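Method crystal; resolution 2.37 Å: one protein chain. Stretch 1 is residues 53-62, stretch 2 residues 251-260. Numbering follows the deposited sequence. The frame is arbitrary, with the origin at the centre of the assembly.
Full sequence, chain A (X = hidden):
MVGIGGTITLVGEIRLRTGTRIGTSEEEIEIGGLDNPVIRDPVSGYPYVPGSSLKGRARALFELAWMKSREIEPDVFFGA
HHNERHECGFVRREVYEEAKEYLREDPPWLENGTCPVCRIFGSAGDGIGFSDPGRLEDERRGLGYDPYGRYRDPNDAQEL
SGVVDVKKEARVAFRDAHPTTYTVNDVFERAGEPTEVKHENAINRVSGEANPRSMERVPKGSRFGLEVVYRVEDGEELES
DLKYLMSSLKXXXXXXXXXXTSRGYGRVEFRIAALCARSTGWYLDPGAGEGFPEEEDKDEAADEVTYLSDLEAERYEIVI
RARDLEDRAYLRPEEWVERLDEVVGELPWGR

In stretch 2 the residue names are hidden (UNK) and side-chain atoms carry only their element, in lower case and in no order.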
# COMPACT_ATOMS: atom_id res chain seq x y z
N SER A 53 1.65 -8.29 4.36
CA SER A 53 2.07 -7.55 5.55
C SER A 53 2.41 -6.10 5.22
O SER A 53 2.04 -5.18 5.95
CB SER A 53 3.26 -8.22 6.23
OG SER A 53 2.92 -9.51 6.73
N LEU A 54 3.11 -5.89 4.11
CA LEU A 54 3.43 -4.54 3.65
C LEU A 54 2.16 -3.78 3.34
O LEU A 54 1.99 -2.63 3.76
CB LEU A 54 4.34 -4.58 2.42
CG LEU A 54 5.84 -4.80 2.66
CD1 LEU A 54 6.53 -5.15 1.35
CD2 LEU A 54 6.48 -3.57 3.29
N LYS A 55 1.26 -4.42 2.61
CA LYS A 55 -0.02 -3.81 2.25
C LYS A 55 -0.83 -3.47 3.50
O LYS A 55 -1.32 -2.35 3.64
CB LYS A 55 -0.80 -4.75 1.33
CG LYS A 55 -2.02 -4.14 0.67
CD LYS A 55 -3.13 -5.18 0.58
CE LYS A 55 -4.44 -4.57 0.14
NZ LYS A 55 -5.54 -5.56 0.29
N GLY A 56 -0.97 -4.43 4.40
CA GLY A 56 -1.68 -4.22 5.65
C GLY A 56 -1.13 -3.05 6.44
O GLY A 56 -1.88 -2.21 6.94
N ARG A 57 0.20 -2.98 6.53
CA ARG A 57 0.86 -1.92 7.28
C ARG A 57 0.64 -0.57 6.60
O ARG A 57 0.31 0.42 7.27
CB ARG A 57 2.35 -2.22 7.43
CG ARG A 57 3.14 -1.15 8.17
CD ARG A 57 2.68 -1.00 9.62
NE ARG A 57 3.54 -0.09 10.36
CZ ARG A 57 3.20 0.51 11.50
NH1 ARG A 57 2.00 0.30 12.03
NH2 ARG A 57 4.05 1.33 12.10
N ALA A 58 0.83 -0.52 5.29
CA ALA A 58 0.59 0.69 4.52
C ALA A 58 -0.86 1.17 4.66
O ALA A 58 -1.11 2.37 4.78
CB ALA A 58 0.93 0.47 3.05
N ARG A 59 -1.80 0.23 4.66
CA ARG A 59 -3.21 0.56 4.81
C ARG A 59 -3.52 1.12 6.20
O ARG A 59 -4.22 2.12 6.33
CB ARG A 59 -4.08 -0.67 4.55
CG ARG A 59 -5.57 -0.36 4.49
CD ARG A 59 -6.40 -1.63 4.42
NE ARG A 59 -7.76 -1.37 3.96
CZ ARG A 59 -8.69 -0.73 4.66
NH1 ARG A 59 -9.90 -0.55 4.15
NH2 ARG A 59 -8.42 -0.28 5.88
N ALA A 60 -3.01 0.44 7.22
CA ALA A 60 -3.24 0.83 8.61
C ALA A 60 -2.73 2.24 8.91
O ALA A 60 -3.35 2.98 9.67
CB ALA A 60 -2.60 -0.18 9.55
N LEU A 61 -1.60 2.60 8.31
CA LEU A 61 -1.01 3.91 8.54
C LEU A 61 -1.68 5.00 7.69
O LEU A 61 -1.89 6.11 8.17
CB LEU A 61 0.49 3.88 8.25
CG LEU A 61 1.31 2.92 9.11
CD1 LEU A 61 2.77 2.92 8.68
CD2 LEU A 61 1.19 3.31 10.58
N PHE A 62 -1.99 4.67 6.44
CA PHE A 62 -2.66 5.63 5.57
C PHE A 62 -4.04 6.02 6.07
O PHE A 62 -4.42 7.19 6.01
CB PHE A 62 -2.78 5.08 4.14
CG PHE A 62 -3.51 6.01 3.21
CD1 PHE A 62 -2.94 7.20 2.81
CD2 PHE A 62 -4.79 5.70 2.77
CE1 PHE A 62 -3.61 8.06 1.96
CE2 PHE A 62 -5.47 6.56 1.92
CZ PHE A 62 -4.88 7.74 1.52
N UNK A 251 4.73 6.99 4.91
CA UNK A 251 4.30 6.77 6.28
C UNK A 251 4.98 5.54 6.88
O UNK A 251 5.35 5.54 8.06
c UNK A 251 2.16 8.90 7.17
c UNK A 251 0.51 7.53 5.88
c UNK A 251 2.79 6.61 6.36
c UNK A 251 1.98 7.88 6.06
N UNK A 252 5.12 4.49 6.08
CA UNK A 252 5.80 3.28 6.51
C UNK A 252 7.28 3.58 6.79
O UNK A 252 7.86 3.04 7.73
c UNK A 252 4.21 1.76 5.29
c UNK A 252 5.67 2.16 5.46
c UNK A 252 6.49 0.94 5.86
N UNK A 253 7.88 4.43 5.96
CA UNK A 253 9.25 4.89 6.20
C UNK A 253 9.37 5.61 7.54
O UNK A 253 10.28 5.33 8.32
o UNK A 253 10.24 7.25 2.73
o UNK A 253 10.99 5.51 1.64
c UNK A 253 9.72 5.81 5.07
c UNK A 253 10.41 6.02 2.62
c UNK A 253 9.88 5.11 3.72
N UNK A 254 8.44 6.52 7.81
CA UNK A 254 8.48 7.34 9.03
C UNK A 254 8.14 6.56 10.30
O UNK A 254 8.61 6.91 11.38
c UNK A 254 7.52 8.52 8.91
o UNK A 254 9.16 9.52 7.49
o UNK A 254 7.15 10.40 7.50
c UNK A 254 7.98 9.56 7.90
N UNK A 255 7.32 5.53 10.18
CA UNK A 255 6.80 4.85 11.37
C UNK A 255 7.18 3.38 11.47
O UNK A 255 6.89 2.73 12.47
c UNK A 255 5.27 5.01 11.41
c UNK A 255 3.31 6.60 11.62
c UNK A 255 4.81 6.41 11.77
o UNK A 255 2.84 7.20 10.65
n UNK A 255 2.54 6.09 12.58
N UNK A 256 7.82 2.84 10.43
CA UNK A 256 8.29 1.46 10.47
C UNK A 256 7.35 0.47 9.81
O UNK A 256 6.13 0.67 9.81
N UNK A 257 7.91 -0.61 9.25
CA UNK A 257 7.09 -1.68 8.67
C UNK A 257 6.36 -2.46 9.75
O UNK A 257 5.40 -3.17 9.47
c UNK A 257 9.99 -4.18 7.94
c UNK A 257 7.94 -2.66 7.84
c UNK A 257 9.10 -3.19 8.67
c UNK A 257 8.46 -2.00 6.58
N UNK A 258 6.84 -2.33 10.98
CA UNK A 258 6.21 -2.95 12.12
C UNK A 258 6.21 -1.97 13.28
O UNK A 258 6.52 -0.79 13.09
N UNK A 259 5.87 -2.45 14.47
CA UNK A 259 5.84 -1.59 15.64
C UNK A 259 5.88 -2.40 16.92
O UNK A 259 5.43 -3.54 16.97
c UNK A 259 3.31 -1.45 15.74
c UNK A 259 1.64 -2.47 16.75
n UNK A 259 2.77 -1.82 16.95
n UNK A 259 1.43 -2.55 15.45
c UNK A 259 2.46 -1.92 14.79
c UNK A 259 4.60 -0.70 15.63
N UNK A 260 6.44 -1.79 17.96
CA UNK A 260 6.30 -2.32 19.31
C UNK A 260 5.12 -1.62 19.97
O UNK A 260 4.34 -0.95 19.29
o UNK A 260 7.92 -0.74 20.22
c UNK A 260 7.59 -2.11 20.12
O HOH W 1 -0.23 7.36 10.32

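Position 251 lies in a helix and carries four side-chain carbons, forked at the second. Its CB, pointing toward stretch 1, sits 4.0 Å from Leu61 CB, and one tip of the fork reaches 3.6 Å from Leu61 O and 3.7 Å from Phe62 CA. This is Leu251: the fork lies one carbon beyond CB, so one methyl, CD1, reaches past Leu61 to the backbone of Phe62.

Position 252 has one carbon bearing two more. One of these methyls lies 3.9 Å from both Ala58 CA and Leu61 CD1, and 4.2 Å from Arg57 CG. This is Val252, a compact residue suited to the close approach of the backbones, where its CA is 6.1 Å from Ala58 CA.

Position 253 shows three carbons, the third carrying two oxygens: Glu253. It points away from stretch 1, and its carboxylate is hydrogen-bonded elsewhere in the structure. Position 254 has two carbons, the second with two oxygens, and is Asp254; it too makes no contact, and its charge suits an exposed site.

Position 255 has three carbons, the third bearing one oxygen and one nitrogen. The nitrogen is 3.7 Å from Leu61 CD2, while a water donates to both the side-chain oxygen (3.1 Å from the water O) and Leu61 O (3.0 Å from it). This is Gln255, whose amide suits a border between apolar and polar surroundings.

Position 256 has no side-chain atoms and a positive phi as the chain leaves the helix. It is Gly256: a CB would lie 3.0 Å from the carbonyl O of position 258 and be jammed against Gln255 O.

Position 257 has four carbons forked at the first, one arm two carbons long. CA-to-CB points away, yet the one-carbon arm lies 4.1 Å from Leu54 CD2, and the backbone O lies 3.3 Å from Arg57 CG. This is Ile257, a branched apolar chain suited to a buried site.

Position 258, again without side-chain atoms, places its backbone C over one face of the Arg57 guanidinium. It is Gly258; a CB would point away from stretch 1, so backbone alone makes this contact.

Position 259 has one carbon and a five-membered ring of three carbons and two nitrogens; a ring carbon lies 3.6 Å from Arg57 NH1. This is His259, whose flat ring flanks Arg57 while ND1 donates to the backbone O of position 260 (2.9 Å). Position 260, one carbon then one oxygen, is beyond reach of stretch 1: Ser260, small and polar at a partly exposed site.

The helices cross nearly at right angles, and Leu61, Ala58 and Leu54 pack against Leu251, Val252 and Ile257. Beside this apolar patch, Arg57 reads the backbone of the turn: NE donates to Gly256 O (2.8 Å, 163°), and NH2 makes weak hydrogen bonds to Gln255 O and Gly256 O (both 3.2 Å). Arg57 thereby supplies donors to two carbonyls at the end of the helix, and ties the turn to stretch 1.

Stretch 2 251-260: LVEDQGIGHS
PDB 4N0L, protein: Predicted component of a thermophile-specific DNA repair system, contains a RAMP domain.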